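Local atomic coordinates of insecticidal crystal protein Cry7Cal (Bacillus thuringiensis, PDB entry 5ZI1), a protein that is the toxin core of an insecticidal delta-endotoxin active against locusts, and probably acts by binding receptors in the target insect. Residues A[415-420]-A[425-430]; A[218-223]-A[409-414]; A[377-382]-A[387-392]; A[226-231]-A[247-252]. All coordinates share one frame; numbering follows the deposited sequence.

Contact 1 of 4, residues A[415-420]-A[425-430]; sequences ELLDEP and LEEYGH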
loop_
_atom_site.group_PDB
_atom_site.type_symbol
_atom_site.label_atom_id
_atom_site.label_comp_id
_atom_site.label_asym_id
_atom_site.label_seq_id
_atom_site.Cartn_x
_atom_site.Cartn_y
_atom_site.Cartn_z
ATOM N N GLU A 415 10.656 -7.207 12.528
ATOM C CA GLU A 415 11.604 -6.921 13.590
ATOM C C GLU A 415 10.836 -6.984 14.898
ATOM O O GLU A 415 10.380 -5.959 15.422
ATOM C CB GLU A 415 12.273 -5.564 13.376
ATOM C CG GLU A 415 13.381 -5.252 14.357
ATOM C CD GLU A 415 13.987 -3.882 14.109
ATOM O OE1 GLU A 415 14.633 -3.688 13.047
ATOM O OE2 GLU A 415 13.805 -2.992 14.973
ATOM N N LEU A 416 10.648 -8.197 15.399
ATOM C CA LEU A 416 9.791 -8.380 16.554
ATOM C C LEU A 416 10.519 -8.057 17.847
ATOM O O LEU A 416 11.736 -8.229 17.972
ATOM C CB LEU A 416 9.244 -9.801 16.618
ATOM C CG LEU A 416 8.743 -10.386 15.308
ATOM C CD1 LEU A 416 8.388 -11.860 15.517
ATOM C CD2 LEU A 416 7.542 -9.572 14.830
ATOM N N LEU A 417 9.748 -7.544 18.796
ATOM C CA LEU A 417 10.182 -7.379 20.167
ATOM C C LEU A 417 10.252 -8.745 20.840
ATOM O O LEU A 417 9.852 -9.767 20.276
ATOM C CB LEU A 417 9.210 -6.469 20.920
ATOM C CG LEU A 417 9.089 -5.008 20.479
ATOM C CD1 LEU A 417 8.288 -4.233 21.505
ATOM C CD2 LEU A 417 10.453 -4.357 20.212
ATOM N N ASP A 418 10.759 -8.761 22.069
ATOM C CA ASP A 418 10.786 -10.015 22.807
ATOM C C ASP A 418 9.396 -10.411 23.283
ATOM O O ASP A 418 9.120 -11.604 23.472
ATOM C CB ASP A 418 11.770 -9.911 23.966
ATOM C CG ASP A 418 13.115 -10.523 23.625
ATOM O OD1 ASP A 418 14.135 -9.794 23.658
ATOM O OD2 ASP A 418 13.148 -11.738 23.316
ATOM N N GLU A 419 8.500 -9.438 23.457
ATOM C CA GLU A 419 7.092 -9.685 23.752
ATOM C C GLU A 419 6.282 -9.002 22.656
ATOM O O GLU A 419 5.825 -7.859 22.826
ATOM C CB GLU A 419 6.718 -9.172 25.139
ATOM C CG GLU A 419 7.582 -9.731 26.254
ATOM C CD GLU A 419 6.824 -10.713 27.130
ATOM O OE1 GLU A 419 5.708 -11.120 26.736
ATOM O OE2 GLU A 419 7.339 -11.079 28.211
ATOM N N PRO A 420 6.111 -9.655 21.506
ATOM C CA PRO A 420 5.512 -8.968 20.357
ATOM C C PRO A 420 4.075 -8.553 20.620
ATOM O O PRO A 420 3.374 -9.140 21.447
ATOM C CB PRO A 420 5.599 -10.012 19.240
ATOM C CG PRO A 420 6.781 -10.857 19.623
ATOM C CD PRO A 420 6.677 -10.960 21.126
ATOM N N LEU A 425 3.014 -1.982 13.737
ATOM C CA LEU A 425 3.773 -1.864 12.488
ATOM C C LEU A 425 5.244 -1.600 12.708
ATOM O O LEU A 425 6.046 -1.922 11.832
ATOM C CB LEU A 425 3.236 -0.761 11.585
ATOM C CG LEU A 425 1.754 -0.932 11.367
ATOM C CD1 LEU A 425 0.981 0.232 12.019
ATOM C CD2 LEU A 425 1.490 -1.123 9.879
ATOM N N GLU A 426 5.622 -1.011 13.837
ATOM C CA GLU A 426 7.035 -0.942 14.174
ATOM C C GLU A 426 7.663 -2.327 14.197
ATOM O O GLU A 426 8.882 -2.445 14.036
ATOM C CB GLU A 426 7.209 -0.257 15.526
ATOM C CG GLU A 426 8.344 0.735 15.578
ATOM C CD GLU A 426 8.050 1.877 16.542
ATOM O OE1 GLU A 426 7.223 1.669 17.457
ATOM O OE2 GLU A 426 8.611 2.989 16.362
ATOM N N GLU A 427 6.857 -3.378 14.370
ATOM C CA GLU A 427 7.369 -4.744 14.393
ATOM C C GLU A 427 7.179 -5.468 13.066
ATOM O O GLU A 427 8.129 -6.051 12.551
ATOM C CB GLU A 427 6.707 -5.542 15.527
ATOM C CG GLU A 427 7.310 -5.243 16.882
ATOM C CD GLU A 427 6.680 -6.060 17.994
ATOM O OE1 GLU A 427 5.651 -5.618 18.545
ATOM O OE2 GLU A 427 7.204 -7.154 18.301
ATOM N N TYR A 428 5.970 -5.456 12.507
ATOM C CA TYR A 428 5.703 -6.118 11.239
ATOM C C TYR A 428 4.701 -5.285 10.454
ATOM O O TYR A 428 3.749 -4.746 11.025
ATOM C CB TYR A 428 5.182 -7.551 11.433
ATOM C CG TYR A 428 3.824 -7.683 12.103
ATOM C CD1 TYR A 428 3.689 -7.582 13.484
ATOM C CD2 TYR A 428 2.690 -7.951 11.356
ATOM C CE1 TYR A 428 2.445 -7.714 14.102
ATOM C CE2 TYR A 428 1.451 -8.074 11.950
ATOM C CZ TYR A 428 1.326 -7.961 13.327
ATOM O OH TYR A 428 0.074 -8.093 13.910
ATOM N N GLY A 429 4.924 -5.172 9.146
ATOM C CA GLY A 429 4.123 -4.258 8.347
ATOM C C GLY A 429 3.050 -4.936 7.529
ATOM O O GLY A 429 2.161 -4.269 6.993
ATOM N N HIS A 430 3.100 -6.267 7.445
ATOM C CA HIS A 430 2.224 -6.998 6.545
ATOM C C HIS A 430 1.714 -8.265 7.218
ATOM O O HIS A 430 2.336 -8.810 8.136
ATOM C CB HIS A 430 2.948 -7.327 5.223
ATOM C CG HIS A 430 3.195 -6.126 4.346
ATOM N ND1 HIS A 430 4.302 -5.309 4.489
ATOM C CD2 HIS A 430 2.470 -5.600 3.327
ATOM C CE1 HIS A 430 4.250 -4.339 3.591
ATOM N NE2 HIS A 430 3.148 -4.493 2.874
#

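Contact 2 of 4, residues A[218-223]-A[409-414]; sequences FRREMT and SDQLPI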
loop_
_atom_site.group_PDB
_atom_site.type_symbol
_atom_site.label_atom_id
_atom_site.label_comp_id
_atom_site.label_asym_id
_atom_site.label_seq_id
_atom_site.Cartn_x
_atom_site.Cartn_y
_atom_site.Cartn_z
ATOM N N PHE A 218 8.902 -5.914 -9.084
ATOM C CA PHE A 218 8.873 -4.469 -9.220
ATOM C C PHE A 218 7.606 -3.905 -8.598
ATOM O O PHE A 218 7.660 -2.969 -7.791
ATOM C CB PHE A 218 8.977 -4.114 -10.693
ATOM C CG PHE A 218 8.874 -2.660 -10.983
ATOM C CD1 PHE A 218 9.992 -1.854 -10.963
ATOM C CD2 PHE A 218 7.656 -2.100 -11.336
ATOM C CE1 PHE A 218 9.891 -0.508 -11.267
ATOM C CE2 PHE A 218 7.555 -0.767 -11.637
ATOM C CZ PHE A 218 8.671 0.034 -11.605
ATOM N N ARG A 219 6.458 -4.501 -8.923
ATOM C CA ARG A 219 5.204 -4.072 -8.313
ATOM C C ARG A 219 5.281 -4.130 -6.790
ATOM O O ARG A 219 4.912 -3.171 -6.104
ATOM C CB ARG A 219 4.053 -4.933 -8.831
ATOM C CG ARG A 219 2.794 -4.880 -7.981
ATOM C CD ARG A 219 1.604 -5.479 -8.739
ATOM N NE ARG A 219 1.879 -6.850 -9.163
ATOM C CZ ARG A 219 1.217 -7.484 -10.135
ATOM N NH1 ARG A 219 0.220 -6.860 -10.795
ATOM N NH2 ARG A 219 1.557 -8.741 -10.460
ATOM N N ARG A 220 5.792 -5.236 -6.242
ATOM C CA ARG A 220 5.792 -5.391 -4.789
ATOM C C ARG A 220 6.688 -4.358 -4.131
ATOM O O ARG A 220 6.254 -3.635 -3.230
ATOM C CB ARG A 220 6.241 -6.793 -4.392
ATOM C CG ARG A 220 6.270 -6.975 -2.898
ATOM C CD ARG A 220 6.634 -8.403 -2.513
ATOM N NE ARG A 220 8.066 -8.644 -2.674
ATOM C CZ ARG A 220 8.597 -9.366 -3.655
ATOM N NH1 ARG A 220 7.817 -9.937 -4.569
ATOM N NH2 ARG A 220 9.913 -9.523 -3.711
ATOM N N GLU A 221 7.935 -4.256 -4.586
ATOM C CA GLU A 221 8.875 -3.341 -3.946
ATOM C C GLU A 221 8.507 -1.873 -4.190
ATOM O O GLU A 221 8.626 -1.051 -3.274
ATOM C CB GLU A 221 10.292 -3.640 -4.422
ATOM C CG GLU A 221 10.821 -5.032 -3.934
ATOM C CD GLU A 221 12.323 -5.156 -4.082
ATOM O OE1 GLU A 221 12.964 -4.130 -4.398
ATOM O OE2 GLU A 221 12.877 -6.271 -3.888
ATOM N N MET A 222 8.063 -1.521 -5.408
ATOM C CA MET A 222 7.754 -0.115 -5.705
ATOM C C MET A 222 6.436 0.336 -5.100
ATOM O O MET A 222 6.242 1.541 -4.894
ATOM C CB MET A 222 7.729 0.146 -7.212
ATOM C CG MET A 222 9.043 -0.167 -7.875
ATOM S SD MET A 222 10.378 0.822 -7.183
ATOM C CE MET A 222 10.009 2.405 -7.989
ATOM N N THR A 223 5.527 -0.603 -4.833
ATOM C CA THR A 223 4.388 -0.300 -3.978
ATOM C C THR A 223 4.866 0.214 -2.628
ATOM O O THR A 223 4.406 1.264 -2.147
ATOM C CB THR A 223 3.528 -1.555 -3.830
ATOM O OG1 THR A 223 2.976 -1.884 -5.114
ATOM C CG2 THR A 223 2.396 -1.356 -2.826
ATOM N N SER A 409 9.882 -13.218 5.478
ATOM C CA SER A 409 10.505 -12.039 6.053
ATOM C C SER A 409 11.770 -11.635 5.337
ATOM O O SER A 409 12.356 -10.613 5.699
ATOM C CB SER A 409 10.818 -12.277 7.527
ATOM O OG SER A 409 11.657 -13.420 7.686
ATOM N N ASP A 410 12.231 -12.409 4.356
ATOM C CA ASP A 410 13.363 -11.958 3.560
ATOM C C ASP A 410 12.948 -11.056 2.405
ATOM O O ASP A 410 13.803 -10.355 1.858
ATOM C CB ASP A 410 14.147 -13.150 3.035
ATOM C CG ASP A 410 15.097 -13.697 4.073
ATOM O OD1 ASP A 410 15.963 -12.923 4.544
ATOM O OD2 ASP A 410 14.945 -14.878 4.452
ATOM N N GLN A 411 11.673 -11.077 2.009
ATOM C CA GLN A 411 11.133 -10.091 1.085
ATOM C C GLN A 411 10.343 -9.006 1.800
ATOM O O GLN A 411 10.352 -7.853 1.355
ATOM C CB GLN A 411 10.241 -10.769 0.041
ATOM C CG GLN A 411 10.997 -11.673 -0.917
ATOM C CD GLN A 411 10.099 -12.685 -1.605
ATOM O OE1 GLN A 411 9.127 -12.323 -2.275
ATOM N NE2 GLN A 411 10.420 -13.978 -1.437
ATOM N N LEU A 412 9.686 -9.353 2.911
ATOM C CA LEU A 412 8.889 -8.433 3.719
ATOM C C LEU A 412 9.408 -8.512 5.148
ATOM O O LEU A 412 8.894 -9.282 5.967
ATOM C CB LEU A 412 7.406 -8.782 3.655
ATOM C CG LEU A 412 6.692 -8.698 2.309
ATOM C CD1 LEU A 412 5.329 -9.328 2.446
ATOM C CD2 LEU A 412 6.590 -7.234 1.795
ATOM N N PRO A 413 10.421 -7.725 5.483
ATOM C CA PRO A 413 11.111 -7.917 6.761
ATOM C C PRO A 413 10.263 -7.553 7.963
ATOM O O PRO A 413 9.343 -6.733 7.905
ATOM C CB PRO A 413 12.333 -6.999 6.646
ATOM C CG PRO A 413 11.956 -6.002 5.606
ATOM C CD PRO A 413 11.102 -6.743 4.631
ATOM N N ILE A 414 10.574 -8.218 9.070
ATOM C CA ILE A 414 9.956 -7.953 10.354
ATOM C C ILE A 414 11.065 -7.616 11.338
ATOM O O ILE A 414 12.253 -7.728 11.041
ATOM C CB ILE A 414 9.123 -9.139 10.857
ATOM C CG1 ILE A 414 10.044 -10.336 11.143
ATOM C CG2 ILE A 414 8.050 -9.488 9.849
ATOM C CD1 ILE A 414 9.306 -11.568 11.525
HETATM O O HOH W 1 9.880 -7.262 -1.042
#

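Contact 3 of 4, residues A[377-382]-A[387-392]; sequences RLYGIN and LSEDAF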
loop_
_atom_site.group_PDB
_atom_site.type_symbol
_atom_site.label_atom_id
_atom_site.label_comp_id
_atom_site.label_asym_id
_atom_site.label_seq_id
_atom_site.Cartn_x
_atom_site.Cartn_y
_atom_site.Cartn_z
ATOM N N ARG A 377 5.170 -23.436 6.902
ATOM C CA ARG A 377 4.994 -23.098 8.309
ATOM C C ARG A 377 4.566 -21.635 8.424
ATOM O O ARG A 377 5.207 -20.751 7.845
ATOM C CB ARG A 377 6.307 -23.350 9.062
ATOM C CG ARG A 377 6.311 -23.073 10.548
ATOM C CD ARG A 377 7.741 -23.066 11.063
ATOM N NE ARG A 377 8.432 -24.289 10.680
ATOM C CZ ARG A 377 9.704 -24.352 10.292
ATOM N NH1 ARG A 377 10.227 -25.527 9.975
ATOM N NH2 ARG A 377 10.452 -23.257 10.217
ATOM N N LEU A 378 3.493 -21.385 9.168
ATOM C CA LEU A 378 2.984 -20.038 9.384
ATOM C C LEU A 378 3.280 -19.578 10.802
ATOM O O LEU A 378 3.145 -20.352 11.757
ATOM C CB LEU A 378 1.473 -19.952 9.143
ATOM C CG LEU A 378 0.823 -20.484 7.866
ATOM C CD1 LEU A 378 -0.538 -19.827 7.693
ATOM C CD2 LEU A 378 1.695 -20.247 6.669
ATOM N N TYR A 379 3.669 -18.312 10.933
ATOM C CA TYR A 379 3.892 -17.658 12.218
ATOM C C TYR A 379 2.815 -16.597 12.426
ATOM O O TYR A 379 2.679 -15.676 11.604
ATOM C CB TYR A 379 5.269 -17.006 12.277
ATOM C CG TYR A 379 6.454 -17.925 12.090
ATOM C CD1 TYR A 379 6.777 -18.433 10.832
ATOM C CD2 TYR A 379 7.286 -18.239 13.158
ATOM C CE1 TYR A 379 7.880 -19.253 10.649
ATOM C CE2 TYR A 379 8.401 -19.069 12.984
ATOM C CZ TYR A 379 8.692 -19.572 11.730
ATOM O OH TYR A 379 9.797 -20.394 11.545
ATOM N N GLY A 380 2.091 -16.696 13.544
ATOM C CA GLY A 380 0.948 -15.844 13.781
ATOM C C GLY A 380 0.975 -15.198 15.153
ATOM O O GLY A 380 1.700 -15.615 16.054
ATOM N N ILE A 381 0.157 -14.159 15.299
ATOM C CA ILE A 381 -0.025 -13.486 16.582
ATOM C C ILE A 381 -1.456 -12.998 16.638
ATOM O O ILE A 381 -1.974 -12.464 15.655
ATOM C CB ILE A 381 0.978 -12.324 16.774
ATOM C CG1 ILE A 381 0.868 -11.756 18.195
ATOM C CG2 ILE A 381 0.798 -11.218 15.685
ATOM C CD1 ILE A 381 1.874 -10.657 18.529
ATOM N N ASN A 382 -2.113 -13.187 17.769
ATOM C CA ASN A 382 -3.522 -12.820 17.829
ATOM C C ASN A 382 -3.711 -11.575 18.685
ATOM O O ASN A 382 -2.764 -11.040 19.266
ATOM C CB ASN A 382 -4.390 -13.995 18.318
ATOM C CG ASN A 382 -4.276 -14.277 19.827
ATOM O OD1 ASN A 382 -3.608 -13.567 20.586
ATOM N ND2 ASN A 382 -4.957 -15.337 20.260
ATOM N N LEU A 387 1.773 -15.527 20.599
ATOM C CA LEU A 387 2.358 -16.120 19.405
ATOM C C LEU A 387 1.806 -17.519 19.166
ATOM O O LEU A 387 1.591 -18.295 20.105
ATOM C CB LEU A 387 3.875 -16.187 19.530
ATOM C CG LEU A 387 4.555 -14.835 19.683
ATOM C CD1 LEU A 387 6.053 -15.013 19.689
ATOM C CD2 LEU A 387 4.130 -13.912 18.545
ATOM N N SER A 388 1.566 -17.833 17.900
ATOM C CA SER A 388 1.162 -19.165 17.491
ATOM C C SER A 388 1.969 -19.572 16.266
ATOM O O SER A 388 2.563 -18.744 15.570
ATOM C CB SER A 388 -0.334 -19.239 17.195
ATOM O OG SER A 388 -0.645 -18.467 16.048
ATOM N N GLU A 389 1.997 -20.872 16.032
ATOM C CA GLU A 389 2.722 -21.470 14.928
ATOM C C GLU A 389 1.884 -22.619 14.400
ATOM O O GLU A 389 1.179 -23.287 15.159
ATOM C CB GLU A 389 4.099 -21.968 15.376
ATOM C CG GLU A 389 5.167 -21.950 14.308
ATOM C CD GLU A 389 6.561 -21.781 14.889
ATOM O OE1 GLU A 389 7.401 -22.690 14.698
ATOM O OE2 GLU A 389 6.822 -20.739 15.538
ATOM N N ASP A 390 1.935 -22.830 13.096
ATOM C CA ASP A 390 1.301 -24.016 12.549
ATOM C C ASP A 390 1.976 -24.381 11.231
ATOM O O ASP A 390 2.491 -23.514 10.514
ATOM C CB ASP A 390 -0.208 -23.820 12.379
ATOM C CG ASP A 390 -0.924 -25.135 12.146
ATOM O OD1 ASP A 390 -0.275 -26.177 12.358
ATOM O OD2 ASP A 390 -2.112 -25.150 11.765
ATOM N N ALA A 391 1.975 -25.673 10.923
ATOM C CA ALA A 391 2.758 -26.158 9.797
ATOM C C ALA A 391 2.218 -27.502 9.336
ATOM O O ALA A 391 1.390 -28.132 9.997
ATOM C CB ALA A 391 4.241 -26.267 10.156
ATOM N N PHE A 392 2.655 -27.892 8.148
ATOM C CA PHE A 392 2.547 -29.258 7.670
ATOM C C PHE A 392 3.884 -29.629 7.060
ATOM O O PHE A 392 4.563 -28.786 6.459
ATOM C CB PHE A 392 1.407 -29.472 6.639
ATOM C CG PHE A 392 1.547 -28.669 5.362
ATOM C CD1 PHE A 392 2.389 -29.086 4.338
ATOM C CD2 PHE A 392 0.782 -27.534 5.166
ATOM C CE1 PHE A 392 2.508 -28.360 3.157
ATOM C CE2 PHE A 392 0.888 -26.796 3.986
ATOM C CZ PHE A 392 1.754 -27.207 2.984
#

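Contact 4 of 4, residues A[226-231]-A[247-252]; sequences VLDLLP and TELTRQ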
loop_
_atom_site.group_PDB
_atom_site.type_symbol
_atom_site.label_atom_id
_atom_site.label_comp_id
_atom_site.label_asym_id
_atom_site.label_seq_id
_atom_site.Cartn_x
_atom_site.Cartn_y
_atom_site.Cartn_z
ATOM N N VAL A 226 7.331 3.509 -3.369
ATOM C CA VAL A 226 6.752 4.697 -3.983
ATOM C C VAL A 226 5.252 4.840 -3.735
ATOM O O VAL A 226 4.822 5.854 -3.186
ATOM C CB VAL A 226 7.058 4.727 -5.485
ATOM C CG1 VAL A 226 6.386 5.963 -6.138
ATOM C CG2 VAL A 226 8.552 4.752 -5.683
ATOM N N LEU A 227 4.444 3.848 -4.138
ATOM C CA LEU A 227 2.995 4.060 -4.158
ATOM C C LEU A 227 2.437 4.339 -2.764
ATOM O O LEU A 227 1.527 5.170 -2.606
ATOM C CB LEU A 227 2.268 2.863 -4.764
ATOM C CG LEU A 227 2.682 2.399 -6.143
ATOM C CD1 LEU A 227 1.720 1.299 -6.640
ATOM C CD2 LEU A 227 2.754 3.603 -7.099
ATOM N N ASP A 228 2.966 3.649 -1.745
ATOM C CA ASP A 228 2.470 3.828 -0.387
ATOM C C ASP A 228 2.694 5.245 0.124
ATOM O O ASP A 228 2.070 5.642 1.109
ATOM C CB ASP A 228 3.128 2.804 0.556
ATOM C CG ASP A 228 2.621 1.375 0.325
ATOM O OD1 ASP A 228 1.577 1.199 -0.349
ATOM O OD2 ASP A 228 3.255 0.410 0.832
ATOM N N LEU A 229 3.584 6.008 -0.509
ATOM C CA LEU A 229 3.738 7.423 -0.178
ATOM C C LEU A 229 2.562 8.261 -0.667
ATOM O O LEU A 229 2.215 9.249 -0.021
ATOM C CB LEU A 229 5.016 7.984 -0.798
ATOM C CG LEU A 229 6.378 7.642 -0.205
ATOM C CD1 LEU A 229 7.444 8.337 -1.068
ATOM C CD2 LEU A 229 6.484 8.063 1.259
ATOM N N LEU A 230 1.948 7.893 -1.800
ATOM C CA LEU A 230 1.039 8.790 -2.523
ATOM C C LEU A 230 -0.267 9.089 -1.788
ATOM O O LEU A 230 -0.784 10.204 -1.919
ATOM C CB LEU A 230 0.727 8.236 -3.918
ATOM C CG LEU A 230 1.964 8.020 -4.799
ATOM C CD1 LEU A 230 1.600 7.489 -6.170
ATOM C CD2 LEU A 230 2.781 9.294 -4.927
ATOM N N PRO A 231 -0.838 8.165 -1.005
ATOM C CA PRO A 231 -2.036 8.539 -0.224
ATOM C C PRO A 231 -1.767 9.623 0.806
ATOM O O PRO A 231 -2.692 10.336 1.196
ATOM C CB PRO A 231 -2.455 7.226 0.444
ATOM C CG PRO A 231 -1.814 6.152 -0.372
ATOM C CD PRO A 231 -0.549 6.720 -0.903
ATOM N N THR A 247 -5.225 6.648 8.544
ATOM C CA THR A 247 -5.347 6.129 7.193
ATOM C C THR A 247 -4.936 4.665 7.112
ATOM O O THR A 247 -4.234 4.131 7.987
ATOM C CB THR A 247 -4.502 6.958 6.253
ATOM O OG1 THR A 247 -3.140 6.855 6.680
ATOM C CG2 THR A 247 -4.926 8.416 6.350
ATOM N N GLU A 248 -5.393 4.010 6.038
ATOM C CA GLU A 248 -5.110 2.599 5.808
ATOM C C GLU A 248 -4.700 2.386 4.357
ATOM O O GLU A 248 -5.255 3.017 3.455
ATOM C CB GLU A 248 -6.326 1.715 6.117
ATOM C CG GLU A 248 -7.109 2.099 7.363
ATOM C CD GLU A 248 -8.151 1.030 7.734
ATOM O OE1 GLU A 248 -8.891 0.575 6.820
ATOM O OE2 GLU A 248 -8.209 0.633 8.931
ATOM N N LEU A 249 -3.740 1.476 4.148
ATOM C CA LEU A 249 -3.329 1.003 2.829
ATOM C C LEU A 249 -3.972 -0.359 2.584
ATOM O O LEU A 249 -3.539 -1.361 3.157
ATOM C CB LEU A 249 -1.810 0.867 2.753
ATOM C CG LEU A 249 -0.956 2.064 3.116
ATOM C CD1 LEU A 249 0.490 1.624 3.338
ATOM C CD2 LEU A 249 -1.056 3.133 2.012
ATOM N N THR A 250 -4.964 -0.414 1.712
ATOM C CA THR A 250 -5.714 -1.642 1.491
ATOM C C THR A 250 -5.170 -2.497 0.359
ATOM O O THR A 250 -5.784 -3.514 0.030
ATOM C CB THR A 250 -7.169 -1.302 1.187
ATOM O OG1 THR A 250 -7.213 -0.496 0.007
ATOM C CG2 THR A 250 -7.800 -0.547 2.345
ATOM N N ARG A 251 -4.081 -2.089 -0.279
ATOM C CA ARG A 251 -3.593 -2.813 -1.444
ATOM C C ARG A 251 -2.963 -4.142 -1.026
ATOM O O ARG A 251 -2.347 -4.251 0.036
ATOM C CB ARG A 251 -2.586 -1.962 -2.219
ATOM C CG ARG A 251 -1.152 -1.960 -1.707
ATOM C CD ARG A 251 -1.029 -1.324 -0.346
ATOM N NE ARG A 251 0.340 -1.288 0.181
ATOM C CZ ARG A 251 0.976 -2.314 0.752
ATOM N NH1 ARG A 251 0.397 -3.508 0.858
ATOM N NH2 ARG A 251 2.210 -2.140 1.205
ATOM N N GLN A 252 -3.121 -5.154 -1.872
ATOM C CA GLN A 252 -2.564 -6.481 -1.639
ATOM C C GLN A 252 -1.365 -6.699 -2.554
ATOM O O GLN A 252 -1.465 -6.497 -3.768
ATOM C CB GLN A 252 -3.632 -7.550 -1.896
ATOM C CG GLN A 252 -3.177 -9.021 -1.740
ATOM C CD GLN A 252 -4.346 -9.983 -1.947
ATOM O OE1 GLN A 252 -4.853 -10.574 -0.994
ATOM N NE2 GLN A 252 -4.796 -10.113 -3.191
#

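Contact 1 of 4, residues A[415-420]-A[425-430]
Glu-427 sends its side chain across to Leu-417 because CG lies anti to its own carbonyl carbon (chi1 -79°) and the chain then runs extended through chi2 (-178°), which carries the carboxylate into the bend formed by residues 415-420. There OE2 of Glu-427 accepts from the backbone N of Leu-417 at 2.6 Å, with a nearly straight N-H...O angle of 166°; the donor stands above the carboxylate plane. The same oxygen has Pro-420 CA 3.2 Å away and CB of Leu-417 at 3.4 Å, so the carboxylate tip is ringed by backbone and aliphatic carbon, and Leu-416, Leu-417 and Pro-420 each cross the Glu-427 side chain at about a right angle. A second bond holds the base of the glutamate: N of Glu-415 donates to O of Glu-427 at 2.8 Å, in the carbonyl plane, while CA of Glu-427 makes a CA-H...O contact with O of Glu-415. The other carboxylate oxygen, OE1, accepts from the backbone N of Ile-421, just beyond the bend. One buried side chain thus ties two points of an irregular loop that leads into strand 430-437, in the middle domain of the three-domain delta-endotoxin fold. Two backbone N-H groups, one to each oxygen, would help stabilise the carboxylate as an anion, whereas the nearby carboxylate of Asp-424 would probably work against this.

Contact 2 of 4, residues A[218-223]-A[409-414]
Arg-220 of helix 208-227 meets Gln-411 through a guanidinium face: OE1 of Gln-411 sits 3.2 Å above the plane, offset toward the rim, and is 3.2 Å from NH2 of Arg-220. The angle at that nitrogen is too poor for a hydrogen bond, as expected for an oxygen over the face, and the guanidinium and amide planes are turned 58° apart. The hydrogen-bonded link between the two segments is instead made by a water at the guanidinium edge. It accepts from NE of Arg-220 at 2.8 Å and donates to the backbone O of Gln-411 at 2.5 Å. Apolar contact is slight, CD of Arg-220 approaching CD2 of Leu-412 at 4.5 Å. What aims the guanidinium is an arginine chain that is extended through chi2 and then bends at chi3 (76°). Further out, Asp-256 serves both partners: its OD1 forms a salt bridge with NH1 of Arg-220, and its backbone N donates to OE1 of Gln-411. Phe-254 O takes another bond from NH1. The contact joins the N-terminal helical domain to a loop of the following, middle domain. The carboxylate of Asp-256 probably balances much of the positive charge of the buried Arg-220, to which the neutral amide oxygen over the face adds at most a dipole, while the N-H of Asp-256 probably helps to hold that oxygen in place.

Contact 3 of 4, residues A[377-382]-A[387-392]
Backbone hydrogen bonding between Leu-378 and Asp-390, and between Gly-380 and Ser-388, defines an antiparallel ladder. N of Leu-378 donates to O of Asp-390 at 2.7 Å, returned by N of Asp-390 to O of Leu-378 at 3.1 Å. Gly-380 and Ser-388 exchange two bonds of 2.9 Å, N to O each way. The N-to-C directions of the two segments differ by 151°, and CA-H...O contacts, such as CA of Glu-389 to O of Leu-378, fill the intervals. Apolar contact occurs at both ends of the face bearing Arg-377, Tyr-379 and Ile-381: CB of Arg-377 meets CB of Ala-391 at 3.7 Å, and CD2 of Leu-387 lies 3.9 Å from CG1 of Ile-381. Between them Glu-389 lies alongside Tyr-379, pointing the same way, with OE2 3.4 Å from CE2 of the ring and the two planes 46° apart. Its OE1 lies 4.4 Å from NE of Arg-377, beyond a salt bridge and well out of the guanidinium plane, so any attraction is probably one of charge without a directed N-H. Arg-377, bent at chi3 (-53°), donates from NH2 to OH of Tyr-379, which is also hydrogen-bonded to OH of Tyr-407. This beta hairpin of the toxin's middle domain forms the outer part of a four-stranded antiparallel sheet: strand 369-382 pairs on its other side with strand 352-365, while Leu-378 and Asp-390 reach strand 343-348 of another sheet.

Contact 4 of 4, residues A[226-231]-A[247-252]
Asp-228, Leu-249 and Arg-251 carry this contact. The carboxylate of Asp-228 receives the guanidinium side-on in a two-point salt bridge: NE of Arg-251 donates to OD1 of Asp-228 at 2.8 Å, and NH2 of Arg-251 to OD2 of Asp-228 at 2.8 Å, both nearly straight. Both oxygens are met on the syn side, and the carboxylate and guanidinium planes are nearly coplanar, 16° apart, as suits such a grip. Arg-251 reaches it with CG set between the backbone N and the carbonyl carbon and a bend at chi2 (-66°), which folds the chain back toward the aspartate. Leu-249 packs beside the bridge, its CD1 3.7 Å from CG of Asp-228; its CD2 lies 3.9 Å from CG of Pro-231, the two side chains crossing at about a right angle. NH2 of Arg-251 is also hydrogen-bonded to NE2 of His-430, so the arginine reaches the start of strand 430-437. Asp-228 stands in the type I beta turn from Leu-227 to Leu-230, on the chain continuing from helix 208-227; helix 13-26 covers the site, with Ile-21 against Asp-228 and Met-25 against Leu-249, and the contact spans the helical domain and the segment entering the middle domain.

Overall arrangement
Contacts 2 and 4 share helix 208-227 and have centres 13 Å apart; backbone bonds continue from one to the other, N of Asp-228 lying 2.8 Å from O of Thr-223. Both join the helical N-terminal domain to the middle one. Contact 1 meets contact 4 where NE2 of His-430 lies 3.0 Å from NH2 of Arg-251, and it meets contact 2 through Ile-414 packing on Tyr-428. Contact 3, entirely within the middle domain, is about 27 Å from contact 4, centre to centre, but touches contact 1 through Ile-381, against Pro-420 and Tyr-428. An acetate ion, probably from crystallisation, lies about 4 Å from the side chain of Arg-251.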